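Local atomic coordinates of quinoline 2-oxidoreductase large subunit (Pseudomonas putida, PDB entry 1T3Q), a protein that forms the molybdenum-bearing large subunit of quinoline 2-oxidoreductase, a molybdenum hydroxylase of the xanthine dehydrogenase family that uses a pterin cytosine dinucleotide cofactor. Residues A63-L68 with E128-L133. Sequence-based numbering, arbitrary orientation.
Sequences ADAQAL and EDAAQL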
ATOM      1  N   ALA B  63     -11.448 -24.834  24.219  1.00 26.15           N
ATOM      2  CA  ALA B  63     -11.402 -23.931  25.364  1.00 26.14           C
ATOM      3  C   ALA B  63      -9.983 -23.531  25.771  1.00 25.75           C
ATOM      4  O   ALA B  63      -9.683 -22.346  25.921  1.00 25.19           O
ATOM      5  CB  ALA B  63     -12.121 -24.571  26.553  1.00 27.41           C
ATOM      6  N   ASP B  64      -9.117 -24.521  25.965  1.00 25.05           N
ATOM      7  CA  ASP B  64      -7.735 -24.254  26.364  1.00 26.51           C
ATOM      8  C   ASP B  64      -6.991 -23.437  25.317  1.00 26.22           C
ATOM      9  O   ASP B  64      -6.198 -22.555  25.653  1.00 24.89           O
ATOM     10  CB  ASP B  64      -6.992 -25.569  26.607  1.00 28.72           C
ATOM     11  CG  ASP B  64      -7.438 -26.266  27.879  1.00 32.43           C
ATOM     12  OD1 ASP B  64      -6.980 -27.402  28.122  1.00 33.84           O
ATOM     13  OD2 ASP B  64      -8.240 -25.674  28.636  1.00 32.61           O
ATOM     14  N   ALA B  65      -7.251 -23.737  24.048  1.00 24.24           N
ATOM     15  CA  ALA B  65      -6.608 -23.026  22.954  1.00 23.27           C
ATOM     16  C   ALA B  65      -7.045 -21.561  22.948  1.00 22.98           C
ATOM     17  O   ALA B  65      -6.228 -20.657  22.763  1.00 21.97           O
ATOM     18  CB  ALA B  65      -6.955 -23.695  21.629  1.00 22.14           C
ATOM     19  N   GLN B  66      -8.335 -21.323  23.162  1.00 22.18           N
ATOM     20  CA  GLN B  66      -8.863 -19.960  23.176  1.00 23.63           C
ATOM     21  C   GLN B  66      -8.309 -19.125  24.325  1.00 23.95           C
ATOM     22  O   GLN B  66      -8.168 -17.905  24.206  1.00 23.89           O
ATOM     23  CB  GLN B  66     -10.389 -19.978  23.280  1.00 24.26           C
ATOM     24  CG  GLN B  66     -11.106 -20.604  22.099  1.00 27.04           C
ATOM     25  CD  GLN B  66     -12.606 -20.702  22.332  1.00 28.26           C
ATOM     26  OE1 GLN B  66     -13.048 -21.261  23.336  1.00 29.67           O
ATOM     27  NE2 GLN B  66     -13.393 -20.164  21.406  1.00 25.87           N
ATOM     28  N   ALA B  67      -7.994 -19.785  25.436  1.00 23.88           N
ATOM     29  CA  ALA B  67      -7.487 -19.092  26.614  1.00 24.72           C
ATOM     30  C   ALA B  67      -5.995 -18.768  26.572  1.00 24.57           C
ATOM     31  O   ALA B  67      -5.539 -17.856  27.258  1.00 25.98           O
ATOM     32  CB  ALA B  67      -7.801 -19.903  27.859  1.00 24.58           C
ATOM     33  N   LEU B  68      -5.234 -19.506  25.772  1.00 23.99           N
ATOM     34  CA  LEU B  68      -3.799 -19.258  25.691  1.00 24.24           C
ATOM     35  C   LEU B  68      -3.532 -17.801  25.326  1.00 23.78           C
ATOM     36  O   LEU B  68      -4.111 -17.274  24.379  1.00 23.93           O
ATOM     37  CB  LEU B  68      -3.158 -20.170  24.647  1.00 24.45           C
ATOM     38  CG  LEU B  68      -1.627 -20.151  24.625  1.00 22.57           C
ATOM     39  CD1 LEU B  68      -1.109 -20.873  25.852  1.00 22.42           C
ATOM     40  CD2 LEU B  68      -1.111 -20.827  23.361  1.00 21.94           C
ATOM     41  N   GLU B 128       0.365 -21.921  16.577  1.00 17.29           N
ATOM     42  CA  GLU B 128       0.685 -23.343  16.539  1.00 17.63           C
ATOM     43  C   GLU B 128       0.650 -23.915  17.952  1.00 18.34           C
ATOM     44  O   GLU B 128       0.177 -25.033  18.156  1.00 20.96           O
ATOM     45  CB  GLU B 128       2.060 -23.577  15.905  1.00 19.53           C
ATOM     46  CG  GLU B 128       2.080 -23.370  14.389  1.00 20.51           C
ATOM     47  CD  GLU B 128       3.454 -23.610  13.777  1.00 24.98           C
ATOM     48  OE1 GLU B 128       3.569 -23.571  12.531  1.00 25.47           O
ATOM     49  OE2 GLU B 128       4.418 -23.834  14.537  1.00 27.45           O
ATOM     50  N   ASP B 129       1.146 -23.155  18.929  1.00 18.60           N
ATOM     51  CA  ASP B 129       1.119 -23.627  20.311  1.00 19.37           C
ATOM     52  C   ASP B 129      -0.333 -23.941  20.679  1.00 18.58           C
ATOM     53  O   ASP B 129      -0.635 -25.021  21.183  1.00 20.48           O
ATOM     54  CB  ASP B 129       1.638 -22.563  21.289  1.00 18.80           C
ATOM     55  CG  ASP B 129       3.126 -22.278  21.134  1.00 19.79           C
ATOM     56  OD1 ASP B 129       3.877 -23.161  20.672  1.00 21.11           O
ATOM     57  OD2 ASP B 129       3.544 -21.160  21.505  1.00 21.64           O
ATOM     58  N   ALA B 130      -1.223 -22.986  20.420  1.00 18.45           N
ATOM     59  CA  ALA B 130      -2.643 -23.136  20.738  1.00 18.44           C
ATOM     60  C   ALA B 130      -3.313 -24.274  19.980  1.00 20.13           C
ATOM     61  O   ALA B 130      -4.168 -24.972  20.531  1.00 21.64           O
ATOM     62  CB  ALA B 130      -3.377 -21.826  20.468  1.00 16.83           C
ATOM     63  N   ALA B 131      -2.931 -24.463  18.719  1.00 19.34           N
ATOM     64  CA  ALA B 131      -3.512 -25.528  17.918  1.00 21.32           C
ATOM     65  C   ALA B 131      -3.246 -26.881  18.573  1.00 22.51           C
ATOM     66  O   ALA B 131      -4.084 -27.781  18.521  1.00 21.97           O
ATOM     67  CB  ALA B 131      -2.933 -25.504  16.498  1.00 20.16           C
ATOM     68  N   GLN B 132      -2.077 -27.027  19.190  1.00 22.79           N
ATOM     69  CA  GLN B 132      -1.745 -28.286  19.847  1.00 24.03           C
ATOM     70  C   GLN B 132      -2.556 -28.489  21.127  1.00 24.26           C
ATOM     71  O   GLN B 132      -2.528 -29.567  21.715  1.00 24.41           O
ATOM     72  CB  GLN B 132      -0.256 -28.343  20.186  1.00 24.44           C
ATOM     73  CG  GLN B 132       0.663 -28.272  18.989  1.00 25.50           C
ATOM     74  CD  GLN B 132       2.071 -28.686  19.341  1.00 26.66           C
ATOM     75  OE1 GLN B 132       2.446 -29.850  19.185  1.00 28.87           O
ATOM     76  NE2 GLN B 132       2.858 -27.740  19.838  1.00 24.11           N
ATOM     77  N   LEU B 133      -3.273 -27.455  21.555  1.00 23.51           N
ATOM     78  CA  LEU B 133      -4.073 -27.547  22.773  1.00 24.88           C
ATOM     79  C   LEU B 133      -5.493 -27.998  22.480  1.00 24.77           C
ATOM     80  O   LEU B 133      -6.239 -28.352  23.391  1.00 25.58           O
ATOM     81  CB  LEU B 133      -4.107 -26.198  23.495  1.00 25.34           C
ATOM     82  CG  LEU B 133      -2.775 -25.733  24.083  1.00 26.89           C
ATOM     83  CD1 LEU B 133      -2.959 -24.396  24.773  1.00 24.91           C
ATOM     84  CD2 LEU B 133      -2.258 -26.781  25.062  1.00 27.40           C
TER
HETATM   85  O   HOH W   1      -6.124 -29.112  25.957  1.00 46.01           O
HETATM   86  O   HOH W   2      -8.303 -26.606  23.570  1.00 25.76           O
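Ala65 and Ala130 bring two short helices of the a/b hammerhead domain together, helix 63-67 and helix 124-131, with their CA atoms 4.5 Å apart. Small residues on both sides permit this closeness: CB of Ala65 lies 3.3 Å from Ala130 O, a carbonyl that also accepts the backbone N-H of Leu133. Both alanines also rest on strand 71-76, an outermost strand of its mixed sheet within this chain, Ala65 on Val74 and Ala130 on Val71.

Two leucines complete the apolar contact. Leu68, just past its helix, has CG anti to the backbone N (chi1 -171°), and its two methyls divide their partners. CD2 packs on CB of Ala130 at 3.8 Å and also reaches CB of Asp129, whereas CD1 meets CD1 of Leu133 at 4.1 Å, the two leucine side chains crossing at about a right angle. CB of Leu133 packs on CB of Ala65 at 4.2 Å. The carboxylate of Asp129 takes no part in this packing; it forms salt bridges with Arg43 of the medium subunit and Arg28 of the small subunit, linking helix 124-131 to these two subunits.

Polar linkage between the segments runs through water. Leu133 O accepts hydrogen bonds from two waters, each at 2.7 Å; one also donates to Asp64 OD1 at 2.9 Å, and the other accepts from Ala65 N at 3.1 Å.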